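Local atomic coordinates of Rho guanine nucleotide exchange factor 3 (Mus musculus, PDB entry 2Z0Q), a protein that acts as a guanine nucleotide exchange factor for the GTPases RhoA and RhoB, and is represented here by its DH-PH fragment. Residues I35-L40 with L153-S158; R82-R85 with S90-H93; L165-I170 with N189-I194; D227-L232 with Q252-I257; N309-S314 with N339-A344. All blocks are in the same frame, centred on the assembly; numbering follows the deposited sequence.

Overall arrangement
Followed from the N terminus, the first contact is interaction 1, where helix 15-51 meets helix 155-172 and closes a loop of 112 residues. Interaction 2 falls within that long loop and closes a short turn of its own between helix 67-84 and helix 95-101. Interaction 3 follows in series: helix 155-172, already used by interaction 1, now packs on helix 180-213. These three belong to the DH domain. Interactions 4 and 5 come later, in the PH domain, tying loop to strand and strand to C-terminal helix. No loops cross. Interactions 4 and 5 touch through Leu255 on Val313 and Gln252 on Ala344, whereas interactions 2 and 5 lie about 52 Å apart between centres.

Interaction 1 of 5, residues I35-L40 with L153-S158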
# COMPACT_ATOMS: atom_id res chain seq x y z
N ILE A 35 15.85 -9.13 2.42
CA ILE A 35 16.12 -9.80 3.71
C ILE A 35 16.75 -8.78 4.67
O ILE A 35 16.35 -8.65 5.83
CB ILE A 35 17.08 -11.00 3.50
CG1 ILE A 35 16.38 -12.10 2.67
CG2 ILE A 35 17.59 -11.53 4.84
CD1 ILE A 35 17.31 -13.17 2.14
N GLU A 36 17.73 -8.04 4.16
CA GLU A 36 18.40 -7.02 4.96
C GLU A 36 17.45 -5.93 5.46
O GLU A 36 17.54 -5.50 6.61
CB GLU A 36 19.53 -6.37 4.14
CG GLU A 36 20.01 -5.05 4.73
CD GLU A 36 21.05 -4.36 3.85
OE1 GLU A 36 20.70 -3.91 2.73
OE2 GLU A 36 22.22 -4.28 4.28
N ASP A 37 16.54 -5.47 4.61
CA ASP A 37 15.61 -4.43 5.02
C ASP A 37 14.55 -4.96 6.01
O ASP A 37 14.18 -4.26 6.96
CB ASP A 37 14.93 -3.79 3.81
CG ASP A 37 15.88 -2.89 3.02
OD1 ASP A 37 16.99 -2.59 3.51
OD2 ASP A 37 15.51 -2.46 1.92
N LEU A 38 14.07 -6.19 5.82
CA LEU A 38 13.09 -6.74 6.76
C LEU A 38 13.75 -7.03 8.13
O LEU A 38 13.11 -6.89 9.18
CB LEU A 38 12.46 -8.02 6.23
CG LEU A 38 11.53 -7.85 5.01
CD1 LEU A 38 10.81 -9.17 4.72
CD2 LEU A 38 10.56 -6.72 5.27
N LYS A 39 15.02 -7.45 8.14
CA LYS A 39 15.68 -7.70 9.41
C LYS A 39 15.89 -6.35 10.11
O LYS A 39 15.74 -6.23 11.33
CB LYS A 39 17.02 -8.40 9.20
CG LYS A 39 16.92 -9.91 9.00
CD LYS A 39 18.29 -10.49 8.72
CE LYS A 39 18.26 -11.99 8.59
NZ LYS A 39 19.60 -12.43 8.10
N LEU A 40 16.21 -5.33 9.31
CA LEU A 40 16.43 -3.98 9.81
C LEU A 40 15.16 -3.38 10.41
O LEU A 40 15.21 -2.65 11.41
CB LEU A 40 16.91 -3.07 8.68
CG LEU A 40 17.12 -1.63 9.12
CD1 LEU A 40 18.15 -1.61 10.24
CD2 LEU A 40 17.57 -0.78 7.95
N LEU A 153 6.45 -1.61 5.18
CA LEU A 153 5.44 -2.66 5.06
C LEU A 153 5.11 -2.96 3.60
O LEU A 153 4.61 -4.04 3.28
CB LEU A 153 4.16 -2.26 5.79
CG LEU A 153 4.22 -2.23 7.32
CD1 LEU A 153 2.85 -1.85 7.86
CD2 LEU A 153 4.64 -3.59 7.85
N ASP A 154 5.36 -1.99 2.73
CA ASP A 154 5.09 -2.17 1.31
C ASP A 154 6.23 -2.95 0.63
O ASP A 154 6.04 -3.39 -0.49
CB ASP A 154 4.94 -0.83 0.57
CG ASP A 154 3.76 0.02 1.06
OD1 ASP A 154 2.67 -0.53 1.41
OD2 ASP A 154 3.92 1.26 1.06
N ILE A 155 7.39 -3.12 1.28
CA ILE A 155 8.52 -3.84 0.65
C ILE A 155 8.19 -5.24 0.08
O ILE A 155 8.49 -5.53 -1.09
CB ILE A 155 9.77 -3.95 1.63
CG1 ILE A 155 10.71 -2.77 1.39
CG2 ILE A 155 10.55 -5.24 1.40
CD1 ILE A 155 12.05 -2.87 2.15
N PRO A 156 7.54 -6.11 0.87
CA PRO A 156 7.24 -7.44 0.31
C PRO A 156 6.30 -7.41 -0.89
O PRO A 156 6.56 -8.07 -1.91
CB PRO A 156 6.64 -8.20 1.51
CG PRO A 156 7.20 -7.43 2.72
CD PRO A 156 7.12 -6.01 2.28
N ARG A 157 5.21 -6.66 -0.79
CA ARG A 157 4.31 -6.61 -1.93
C ARG A 157 5.04 -6.03 -3.14
O ARG A 157 4.86 -6.51 -4.25
CB ARG A 157 3.09 -5.76 -1.63
CG ARG A 157 2.01 -5.92 -2.67
CD ARG A 157 1.00 -4.79 -2.59
NE ARG A 157 -0.24 -5.19 -3.26
CZ ARG A 157 -1.13 -6.03 -2.73
NH1 ARG A 157 -0.93 -6.55 -1.52
NH2 ARG A 157 -2.22 -6.37 -3.43
N SER A 158 5.86 -5.00 -2.93
CA SER A 158 6.59 -4.41 -4.06
C SER A 158 7.50 -5.42 -4.71
O SER A 158 7.67 -5.43 -5.94
CB SER A 158 7.41 -3.19 -3.62
OG SER A 158 6.55 -2.16 -3.18
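Ile155 on helix 155-172 reaches across to Asp37 and Leu38 on helix 15-51, and its two branches divide the work. From CB, the short branch ends at CG2, which slides past Leu38 CD2 at 4.1 Å, the two side chains running in opposite directions. The long branch goes through CG1 to CD1, nearly fully extended (chi2 -172°), and its terminal methyl arrives at the acidic residue. There CD1 lies 3.4 Å from Asp37 CB and 3.5 Å from Asp37 OD2, the side chains crossing at about a right angle, so that a methyl rests against both the CB and one carboxylate oxygen of Asp37. The first torsion of Ile155, -92°, is some thirty degrees from a staggered value, which may reflect some strain in fitting its methyl against Asp37. Leu38 has a second neighbour, for its CD2 also stands 4.3 Å from Pro156 CG. Pro156 in turn leans on Tyr108 and Tyr111 of helix 107-125 and on Leu67 of helix 67-84. No hydrogen bond links the two segments; the contact is a graded one, buried and apolar around Leu38 and Pro156, polar at its Asp37 border. It joins helix 15-51 to helix 155-172 within the elongated all-helical bundle of the DH domain, the catalytic part of Rho exchange factors.

Interaction 2 of 5, residues R82-R85 with S90-H93; sequences RDVR and STEH
Thr91 packs on Val84 and Arg85, where the chain leaves helix 67-84, and each of its branches has a different partner. Its hydroxyl OG1 sits 3.4 Å from Arg85 CG, a polar atom resting against the start of the aliphatic arginine chain. Its methyl CG2, placed opposite the backbone N by a chi1 of -65°, meets Val84 CG1 at 4.1 Å, and the two side chains cross at about a right angle. Close by, Arg85 CA makes a CH···O contact with Ser90 O at 3.4 Å, the angle at hydrogen being 129°. The loop between helix 67-84 and helix 95-101 thus folds back beside the end of the first, within the DH helical bundle, while Thr91 O and Glu92 O are tied to Gln21 and Arg20 of helix 15-51. In contrast to buried Thr91, the side of exposed Glu92 is looser. No direct hydrogen bond joins the two segments, and a water fills that role, donating to Val84 O at 2.7 Å and accepting from Glu92 N at 2.8 Å. Val84 CG2 comes within 4.0 Å of His93 O, and the histidine ring leads away, toward Asn178 and Pro179.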
# COMPACT_ATOMS: atom_id res chain seq x y z
N ARG A 82 22.63 -19.00 -4.60
CA ARG A 82 24.04 -18.90 -4.25
C ARG A 82 24.72 -20.24 -4.49
O ARG A 82 25.79 -20.34 -5.09
CB ARG A 82 24.20 -18.52 -2.77
CG ARG A 82 25.66 -18.62 -2.32
CD ARG A 82 25.90 -18.25 -0.84
NE ARG A 82 27.34 -18.05 -0.61
CZ ARG A 82 27.86 -17.37 0.41
NH1 ARG A 82 27.07 -16.83 1.34
NH2 ARG A 82 29.16 -17.18 0.47
N ASP A 83 24.04 -21.28 -4.03
CA ASP A 83 24.55 -22.64 -4.13
C ASP A 83 24.82 -23.16 -5.54
O ASP A 83 25.72 -23.96 -5.75
CB ASP A 83 23.57 -23.59 -3.44
CG ASP A 83 23.92 -25.03 -3.65
OD1 ASP A 83 24.97 -25.44 -3.11
OD2 ASP A 83 23.17 -25.74 -4.35
N VAL A 84 24.03 -22.71 -6.50
CA VAL A 84 24.18 -23.14 -7.86
C VAL A 84 25.27 -22.42 -8.65
O VAL A 84 25.67 -22.88 -9.71
CB VAL A 84 22.81 -23.04 -8.60
CG1 VAL A 84 22.41 -21.58 -8.80
CG2 VAL A 84 22.86 -23.80 -9.88
N ARG A 85 25.78 -21.30 -8.13
CA ARG A 85 26.84 -20.58 -8.84
C ARG A 85 28.09 -21.42 -9.01
O ARG A 85 28.45 -22.19 -8.12
CB ARG A 85 27.25 -19.31 -8.09
CG ARG A 85 26.32 -18.17 -8.25
CD ARG A 85 26.74 -17.00 -7.37
NE ARG A 85 25.69 -15.99 -7.37
CZ ARG A 85 25.59 -15.02 -6.46
NH1 ARG A 85 26.49 -14.92 -5.48
NH2 ARG A 85 24.57 -14.16 -6.51
N SER A 90 29.61 -17.37 -11.93
CA SER A 90 28.55 -17.36 -12.96
C SER A 90 27.49 -18.43 -12.67
O SER A 90 27.71 -19.34 -11.84
CB SER A 90 29.13 -17.59 -14.37
OG SER A 90 29.66 -18.89 -14.52
N THR A 91 26.34 -18.30 -13.33
CA THR A 91 25.24 -19.25 -13.16
C THR A 91 24.75 -19.80 -14.49
O THR A 91 24.52 -19.06 -15.44
CB THR A 91 24.04 -18.58 -12.43
OG1 THR A 91 24.43 -18.22 -11.10
CG2 THR A 91 22.86 -19.57 -12.34
N GLU A 92 24.62 -21.13 -14.57
CA GLU A 92 24.18 -21.79 -15.80
C GLU A 92 22.65 -21.71 -15.97
O GLU A 92 22.15 -21.20 -16.97
CB GLU A 92 24.59 -23.27 -15.78
CG GLU A 92 24.56 -23.93 -17.13
CD GLU A 92 25.17 -25.35 -17.11
OE1 GLU A 92 26.12 -25.59 -16.32
OE2 GLU A 92 24.72 -26.21 -17.90
N HIS A 93 21.94 -22.25 -14.99
CA HIS A 93 20.47 -22.25 -15.00
C HIS A 93 19.86 -21.83 -13.68
O HIS A 93 20.32 -22.29 -12.61
CB HIS A 93 19.94 -23.66 -15.27
CG HIS A 93 20.55 -24.31 -16.46
ND1 HIS A 93 21.44 -25.35 -16.36
CD2 HIS A 93 20.39 -24.08 -17.78
CE1 HIS A 93 21.80 -25.74 -17.56
NE2 HIS A 93 21.17 -24.98 -18.45
O HOH W 1 25.20 -22.79 -12.38

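Interaction 3 of 5, residues L165-I170 with N189-I194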
# COMPACT_ATOMS: atom_id res chain seq x y z
N LEU A 165 8.92 -8.77 -13.96
CA LEU A 165 9.89 -7.90 -14.63
C LEU A 165 11.32 -8.46 -14.48
O LEU A 165 12.08 -8.53 -15.45
CB LEU A 165 9.81 -6.49 -13.99
CG LEU A 165 10.79 -5.40 -14.47
CD1 LEU A 165 10.24 -3.99 -14.03
CD2 LEU A 165 12.16 -5.64 -13.89
N LEU A 166 11.65 -8.87 -13.26
CA LEU A 166 13.00 -9.38 -12.99
C LEU A 166 13.29 -10.70 -13.69
O LEU A 166 14.38 -10.90 -14.23
CB LEU A 166 13.20 -9.54 -11.48
CG LEU A 166 13.15 -8.32 -10.60
CD1 LEU A 166 13.06 -8.77 -9.07
CD2 LEU A 166 14.43 -7.51 -10.86
N LEU A 167 12.33 -11.63 -13.65
CA LEU A 167 12.55 -12.91 -14.31
C LEU A 167 12.52 -12.73 -15.83
O LEU A 167 13.21 -13.43 -16.54
CB LEU A 167 11.48 -13.94 -13.89
CG LEU A 167 11.43 -14.17 -12.39
CD1 LEU A 167 10.54 -15.43 -12.11
CD2 LEU A 167 12.83 -14.37 -11.82
N ARG A 168 11.69 -11.80 -16.35
CA ARG A 168 11.67 -11.61 -17.79
C ARG A 168 13.00 -10.99 -18.29
O ARG A 168 13.41 -11.21 -19.43
CB ARG A 168 10.44 -10.75 -18.22
CG ARG A 168 10.21 -10.86 -19.70
CD ARG A 168 8.93 -10.13 -20.15
NE ARG A 168 7.73 -10.63 -19.49
CZ ARG A 168 7.06 -10.00 -18.52
NH1 ARG A 168 7.44 -8.81 -18.04
NH2 ARG A 168 5.95 -10.55 -18.04
N GLU A 169 13.66 -10.20 -17.44
CA GLU A 169 14.96 -9.59 -17.79
C GLU A 169 15.95 -10.76 -17.98
O GLU A 169 16.79 -10.71 -18.88
CB GLU A 169 15.40 -8.62 -16.71
CG GLU A 169 16.81 -7.98 -16.95
CD GLU A 169 16.86 -7.20 -18.27
OE1 GLU A 169 15.79 -6.70 -18.69
OE2 GLU A 169 17.96 -7.06 -18.86
N ILE A 170 15.87 -11.82 -17.16
CA ILE A 170 16.74 -12.98 -17.38
C ILE A 170 16.34 -13.71 -18.68
O ILE A 170 17.17 -14.05 -19.53
CB ILE A 170 16.67 -14.00 -16.23
CG1 ILE A 170 16.94 -13.29 -14.88
CG2 ILE A 170 17.66 -15.12 -16.49
CD1 ILE A 170 16.67 -14.19 -13.64
N ASN A 189 4.72 -16.75 -15.77
CA ASN A 189 3.25 -16.94 -15.87
C ASN A 189 2.61 -17.25 -14.54
O ASN A 189 1.53 -16.72 -14.19
CB ASN A 189 2.89 -18.09 -16.80
CG ASN A 189 1.41 -18.08 -17.20
OD1 ASN A 189 1.02 -17.29 -18.05
ND2 ASN A 189 0.58 -18.93 -16.56
N ILE A 190 3.24 -18.13 -13.79
CA ILE A 190 2.68 -18.51 -12.50
C ILE A 190 2.63 -17.30 -11.52
O ILE A 190 1.63 -17.09 -10.85
CB ILE A 190 3.51 -19.62 -11.87
CG1 ILE A 190 3.42 -20.87 -12.75
CG2 ILE A 190 3.03 -19.90 -10.42
CD1 ILE A 190 2.03 -21.44 -12.97
N ILE A 191 3.70 -16.52 -11.48
CA ILE A 191 3.72 -15.36 -10.59
C ILE A 191 2.72 -14.32 -11.09
O ILE A 191 2.07 -13.66 -10.28
CB ILE A 191 5.17 -14.78 -10.47
CG1 ILE A 191 6.03 -15.78 -9.69
CG2 ILE A 191 5.18 -13.48 -9.64
CD1 ILE A 191 7.53 -15.46 -9.80
N GLN A 192 2.56 -14.17 -12.40
CA GLN A 192 1.55 -13.22 -12.85
C GLN A 192 0.18 -13.60 -12.30
O GLN A 192 -0.61 -12.72 -11.91
CB GLN A 192 1.51 -13.14 -14.36
CG GLN A 192 2.77 -12.47 -14.93
CD GLN A 192 2.80 -12.51 -16.43
OE1 GLN A 192 2.74 -13.58 -17.02
NE2 GLN A 192 2.88 -11.33 -17.05
N GLY A 193 -0.10 -14.90 -12.28
CA GLY A 193 -1.36 -15.39 -11.75
C GLY A 193 -1.51 -15.15 -10.24
O GLY A 193 -2.59 -14.82 -9.75
N ILE A 194 -0.42 -15.31 -9.51
CA ILE A 194 -0.41 -15.14 -8.07
C ILE A 194 -0.67 -13.66 -7.75
O ILE A 194 -1.49 -13.33 -6.89
CB ILE A 194 0.97 -15.57 -7.47
CG1 ILE A 194 1.09 -17.11 -7.51
CG2 ILE A 194 1.09 -15.14 -5.99
CD1 ILE A 194 2.50 -17.64 -7.27
O HOH W 2 4.74 -12.83 -19.40
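Leu167 and Ile191 mark where two helices, 155-172 and 180-213, face each other with their CA atoms 9.9 Å apart. Arg168 and Asn189 repeat nearly the same spacing, 10.1 Å between CA atoms, and the two segments run in broadly opposite directions. At that separation the backbones do not touch, and side chains must bridge the gap. On the buried side the bridge is apolar: Leu167 CD1 meets Ile191 CD1 at 3.8 Å, methyl against methyl, the two chains crossing at about a right angle. Leu167 also leans on Ala187 and Ile188, and Ile191 on Tyr163 and Leu102, which places this pair in the interior of the DH helical bundle. Toward the surface the bridge becomes polar. Arg168 bends at its third torsion (chi3 -59°), which swings the guanidinium toward the neighbouring helix; the guanidinium plane and the amide plane of Gln192 are 54° apart. Arg168 NH2 and Gln192 NE2 lie 3.3 Å apart at the guanidinium edge, but as the amide is modelled both are donors and no bond forms. A water accepts from Arg168 NH2 at 2.9 Å and donates to Gln192 OE1 at 3.2 Å. The chemistry implies a division of labour, with dispersion between methyl groups on the buried side and, toward the surface, a water that links the arginine donor to the amide oxygen, while the two nitrogens stay unbonded to each other.

Interaction 4 of 5, residues D227-L232 with Q252-I257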
# COMPACT_ATOMS: atom_id res chain seq x y z
N ASP A 227 -23.10 0.23 1.32
CA ASP A 227 -23.33 -1.22 1.48
C ASP A 227 -23.04 -2.01 0.20
O ASP A 227 -22.43 -3.08 0.24
CB ASP A 227 -24.79 -1.46 1.92
CG ASP A 227 -25.14 -0.71 3.20
OD1 ASP A 227 -24.25 -0.10 3.82
OD2 ASP A 227 -26.32 -0.72 3.61
N SER A 228 -23.47 -1.48 -0.94
CA SER A 228 -23.28 -2.13 -2.21
C SER A 228 -21.89 -1.94 -2.80
O SER A 228 -21.58 -2.54 -3.81
CB SER A 228 -24.33 -1.65 -3.21
OG SER A 228 -24.15 -0.28 -3.55
N SER A 229 -21.05 -1.13 -2.16
CA SER A 229 -19.72 -0.91 -2.71
C SER A 229 -18.84 -2.14 -2.58
O SER A 229 -18.82 -2.82 -1.55
CB SER A 229 -19.02 0.28 -2.03
OG SER A 229 -19.77 1.48 -2.19
N ARG A 230 -18.10 -2.41 -3.66
CA ARG A 230 -17.18 -3.52 -3.68
C ARG A 230 -15.82 -2.99 -4.03
O ARG A 230 -14.83 -3.70 -3.96
CB ARG A 230 -17.65 -4.58 -4.69
CG ARG A 230 -18.85 -5.42 -4.18
CD ARG A 230 -18.53 -6.08 -2.83
NE ARG A 230 -19.68 -6.78 -2.25
CZ ARG A 230 -20.72 -6.18 -1.67
NH1 ARG A 230 -20.78 -4.86 -1.60
NH2 ARG A 230 -21.71 -6.90 -1.17
N VAL A 231 -15.75 -1.70 -4.36
CA VAL A 231 -14.46 -1.10 -4.69
C VAL A 231 -14.16 0.19 -3.94
O VAL A 231 -14.99 1.09 -3.92
CB VAL A 231 -14.35 -0.82 -6.22
CG1 VAL A 231 -15.51 0.04 -6.68
CG2 VAL A 231 -13.04 -0.15 -6.56
N LEU A 232 -13.01 0.26 -3.29
CA LEU A 232 -12.61 1.51 -2.64
C LEU A 232 -11.58 2.09 -3.63
O LEU A 232 -10.44 1.62 -3.70
CB LEU A 232 -11.97 1.25 -1.27
CG LEU A 232 -11.67 2.39 -0.33
CD1 LEU A 232 -12.93 3.33 -0.20
CD2 LEU A 232 -11.28 1.85 1.06
N GLN A 252 -16.66 3.41 -5.16
CA GLN A 252 -16.99 3.69 -6.55
C GLN A 252 -18.13 4.67 -6.79
O GLN A 252 -18.04 5.55 -7.64
CB GLN A 252 -17.30 2.40 -7.30
CG GLN A 252 -17.43 2.58 -8.82
CD GLN A 252 -16.10 2.90 -9.46
OE1 GLN A 252 -15.71 4.06 -9.54
NE2 GLN A 252 -15.39 1.86 -9.91
N GLU A 253 -19.20 4.53 -6.01
CA GLU A 253 -20.35 5.37 -6.22
C GLU A 253 -20.68 6.36 -5.10
O GLU A 253 -21.67 7.09 -5.21
CB GLU A 253 -21.58 4.48 -6.48
CG GLU A 253 -21.41 3.59 -7.73
CD GLU A 253 -22.66 2.78 -8.01
OE1 GLU A 253 -23.72 3.41 -8.21
OE2 GLU A 253 -22.59 1.53 -8.00
N VAL A 254 -19.86 6.39 -4.06
CA VAL A 254 -20.15 7.28 -2.94
C VAL A 254 -18.92 7.73 -2.16
O VAL A 254 -17.99 6.95 -1.91
CB VAL A 254 -21.20 6.61 -1.97
CG1 VAL A 254 -20.62 5.34 -1.37
CG2 VAL A 254 -21.64 7.61 -0.82
N LEU A 255 -18.90 9.02 -1.80
CA LEU A 255 -17.81 9.58 -1.01
C LEU A 255 -18.25 9.59 0.47
O LEU A 255 -19.36 10.02 0.79
CB LEU A 255 -17.49 11.00 -1.47
CG LEU A 255 -16.29 11.66 -0.78
CD1 LEU A 255 -15.00 11.19 -1.44
CD2 LEU A 255 -16.36 13.20 -0.90
N VAL A 256 -17.39 9.12 1.36
CA VAL A 256 -17.73 9.08 2.80
C VAL A 256 -16.65 9.86 3.54
O VAL A 256 -15.45 9.59 3.40
CB VAL A 256 -17.81 7.61 3.31
CG1 VAL A 256 -18.25 7.61 4.83
CG2 VAL A 256 -18.83 6.86 2.49
N ILE A 257 -17.08 10.84 4.33
CA ILE A 257 -16.15 11.71 5.05
C ILE A 257 -16.29 11.37 6.54
O ILE A 257 -17.40 11.34 7.07
CB ILE A 257 -16.51 13.23 4.84
CG1 ILE A 257 -16.44 13.56 3.34
CG2 ILE A 257 -15.54 14.10 5.62
CD1 ILE A 257 -16.85 15.01 2.98
O HOH W 3 -22.51 1.29 -4.78
O HOH W 4 -19.92 2.13 -4.71
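Ser229 OG, which also lies 4.0 Å from Val254 CG1, has two polar partners. It bonds to Leu225 O, and it receives a hydrogen from a water 2.6 Å away. The same water accepts from Glu253 N at 2.8 Å, so the hydroxyl and the water together link Leu225 O to the backbone of Glu253. A chi1 of -59° sets the hydroxyl beside its own backbone N and opposite the carbonyl carbon, where it meets Val254. The direct link is Gln252 N to Val231 O, 3.1 Å long and bent to 139° at the hydrogen, with the donor tilted from the carbonyl plane. This is PH-domain architecture: the loop after helix 224-227 leads into strand 232-240, and Gln252 and Glu253 form the turn between the antiparallel strands 245-251 and 254-263. Because strand 232-240 pairs with 245-251, the Val231-Gln252 bond falls just beyond the end of that ladder. The loop is braced from within by Arg230, whose NH1 donates to Asp227 O at 3.0 Å, in the carbonyl plane and on a lone pair. The same NH1 reaches Ser229 O at 2.8 Å, this time from above the carbonyl plane. Lys211 of helix 180-213 bonds both carbonyls as well. A second water sits 2.6 Å from Ser228 OG, which also bonds Ser224 O, and only weakly reaches Glu253 OE2. Val254 packs on Leu225 and Ile226.

Interaction 5 of 5, residues N309-S314 with N339-A344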
# COMPACT_ATOMS: atom_id res chain seq x y z
N ASN A 309 -2.66 23.26 -1.69
CA ASN A 309 -3.12 21.90 -1.97
C ASN A 309 -4.56 21.59 -1.53
O ASN A 309 -4.83 20.51 -1.06
CB ASN A 309 -2.16 20.89 -1.34
CG ASN A 309 -0.75 21.00 -1.93
OD1 ASN A 309 0.26 20.73 -1.27
ND2 ASN A 309 -0.69 21.43 -3.16
N PHE A 310 -5.47 22.53 -1.74
CA PHE A 310 -6.87 22.34 -1.38
C PHE A 310 -7.76 22.08 -2.58
O PHE A 310 -7.43 22.43 -3.71
CB PHE A 310 -7.44 23.61 -0.70
CG PHE A 310 -7.29 23.65 0.79
CD1 PHE A 310 -6.15 24.20 1.39
CD2 PHE A 310 -8.32 23.18 1.60
CE1 PHE A 310 -6.04 24.28 2.78
CE2 PHE A 310 -8.23 23.25 2.96
CZ PHE A 310 -7.08 23.81 3.57
N PHE A 311 -8.89 21.41 -2.34
CA PHE A 311 -9.90 21.25 -3.40
C PHE A 311 -11.24 21.27 -2.67
O PHE A 311 -11.28 21.10 -1.46
CB PHE A 311 -9.70 19.99 -4.26
CG PHE A 311 -9.75 18.69 -3.50
CD1 PHE A 311 -10.93 17.99 -3.38
CD2 PHE A 311 -8.59 18.17 -2.92
CE1 PHE A 311 -10.96 16.75 -2.70
CE2 PHE A 311 -8.62 16.95 -2.24
CZ PHE A 311 -9.78 16.24 -2.14
N ARG A 312 -12.30 21.53 -3.41
CA ARG A 312 -13.62 21.61 -2.82
C ARG A 312 -14.56 20.53 -3.33
O ARG A 312 -14.61 20.22 -4.50
CB ARG A 312 -14.24 23.00 -3.13
CG ARG A 312 -15.57 23.29 -2.37
CD ARG A 312 -16.20 24.66 -2.73
NE ARG A 312 -15.31 25.80 -3.04
CZ ARG A 312 -14.78 26.64 -2.15
NH1 ARG A 312 -14.98 26.51 -0.85
NH2 ARG A 312 -14.14 27.69 -2.57
N VAL A 313 -15.31 19.96 -2.41
CA VAL A 313 -16.31 19.00 -2.76
C VAL A 313 -17.63 19.53 -2.20
O VAL A 313 -17.69 19.89 -1.03
CB VAL A 313 -16.05 17.62 -2.15
CG1 VAL A 313 -17.22 16.77 -2.38
CG2 VAL A 313 -14.79 16.96 -2.79
N SER A 314 -18.67 19.59 -3.02
CA SER A 314 -19.96 20.07 -2.52
C SER A 314 -21.10 19.17 -3.01
O SER A 314 -20.99 18.43 -4.00
CB SER A 314 -20.15 21.55 -2.92
OG SER A 314 -20.45 21.67 -4.29
N ASN A 339 -7.81 13.19 -9.67
CA ASN A 339 -7.90 12.15 -10.71
C ASN A 339 -8.93 11.07 -10.33
O ASN A 339 -9.80 10.73 -11.12
CB ASN A 339 -6.54 11.47 -10.96
CG ASN A 339 -5.47 12.42 -11.47
OD1 ASN A 339 -5.75 13.51 -11.97
ND2 ASN A 339 -4.21 11.99 -11.36
N CYS A 340 -8.84 10.54 -9.09
CA CYS A 340 -9.78 9.49 -8.67
C CYS A 340 -11.23 9.91 -8.62
O CYS A 340 -12.11 9.17 -9.02
CB CYS A 340 -9.36 8.91 -7.32
SG CYS A 340 -7.83 7.97 -7.41
N ILE A 341 -11.51 11.10 -8.09
CA ILE A 341 -12.87 11.54 -8.06
C ILE A 341 -13.40 11.74 -9.50
O ILE A 341 -14.51 11.34 -9.83
CB ILE A 341 -13.00 12.86 -7.27
CG1 ILE A 341 -12.60 12.61 -5.81
CG2 ILE A 341 -14.47 13.40 -7.36
CD1 ILE A 341 -12.58 13.88 -4.97
N ARG A 342 -12.62 12.38 -10.35
CA ARG A 342 -13.09 12.57 -11.73
C ARG A 342 -13.30 11.23 -12.45
O ARG A 342 -14.27 11.07 -13.18
CB ARG A 342 -12.09 13.44 -12.51
CG ARG A 342 -12.09 14.89 -12.05
CD ARG A 342 -10.93 15.67 -12.56
NE ARG A 342 -11.03 17.08 -12.18
CZ ARG A 342 -9.99 17.89 -12.05
NH1 ARG A 342 -8.76 17.43 -12.25
NH2 ARG A 342 -10.18 19.16 -11.72
N GLN A 343 -12.42 10.26 -12.19
CA GLN A 343 -12.52 8.95 -12.82
C GLN A 343 -13.77 8.23 -12.35
O GLN A 343 -14.50 7.65 -13.15
CB GLN A 343 -11.25 8.14 -12.55
CG GLN A 343 -11.27 6.73 -13.17
CD GLN A 343 -11.32 6.79 -14.71
OE1 GLN A 343 -10.38 7.29 -15.35
NE2 GLN A 343 -12.41 6.29 -15.30
N ALA A 344 -14.04 8.29 -11.03
CA ALA A 344 -15.25 7.67 -10.52
C ALA A 344 -16.50 8.34 -11.12
O ALA A 344 -17.48 7.67 -11.46
CB ALA A 344 -15.28 7.73 -8.96
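The ring of Phe311 is the one flat group in this contact, and Ile341 CD1 approaches it obliquely, coming within 4.0 Å of Phe311 CE1. The Phe311 side chain also touches Leu283 of strand 282-285 and Leu338, one turn earlier on the helix that carries Ile341. The ring is thrown out from strand 310-315 by a chi1 of 60°, which lodges CG between the backbone N and the carbonyl carbon. Ile341 answers with an extended long branch (chi2 175°), so that its terminal methyl is the atom that reaches the strand side chains. That methyl also lies near Val313, 4.4 Å from Val313 CG2, and thus faces two residues two apart on the strand, as the alternation of a beta strand allows. The backbones stay well apart, with 9.8 Å between Val313 CA and Ile341 CA. In fold terms, the C-terminal helix 331-345 lies over one end of the PH-domain beta barrel and sends Ile341 into its interior, where Leu283 touches it too. All three touching residues are buried and no hydrogen bond crosses between the segments. The contact is thus apolar, and probably contributes through dispersion and the exclusion of water around one methyl.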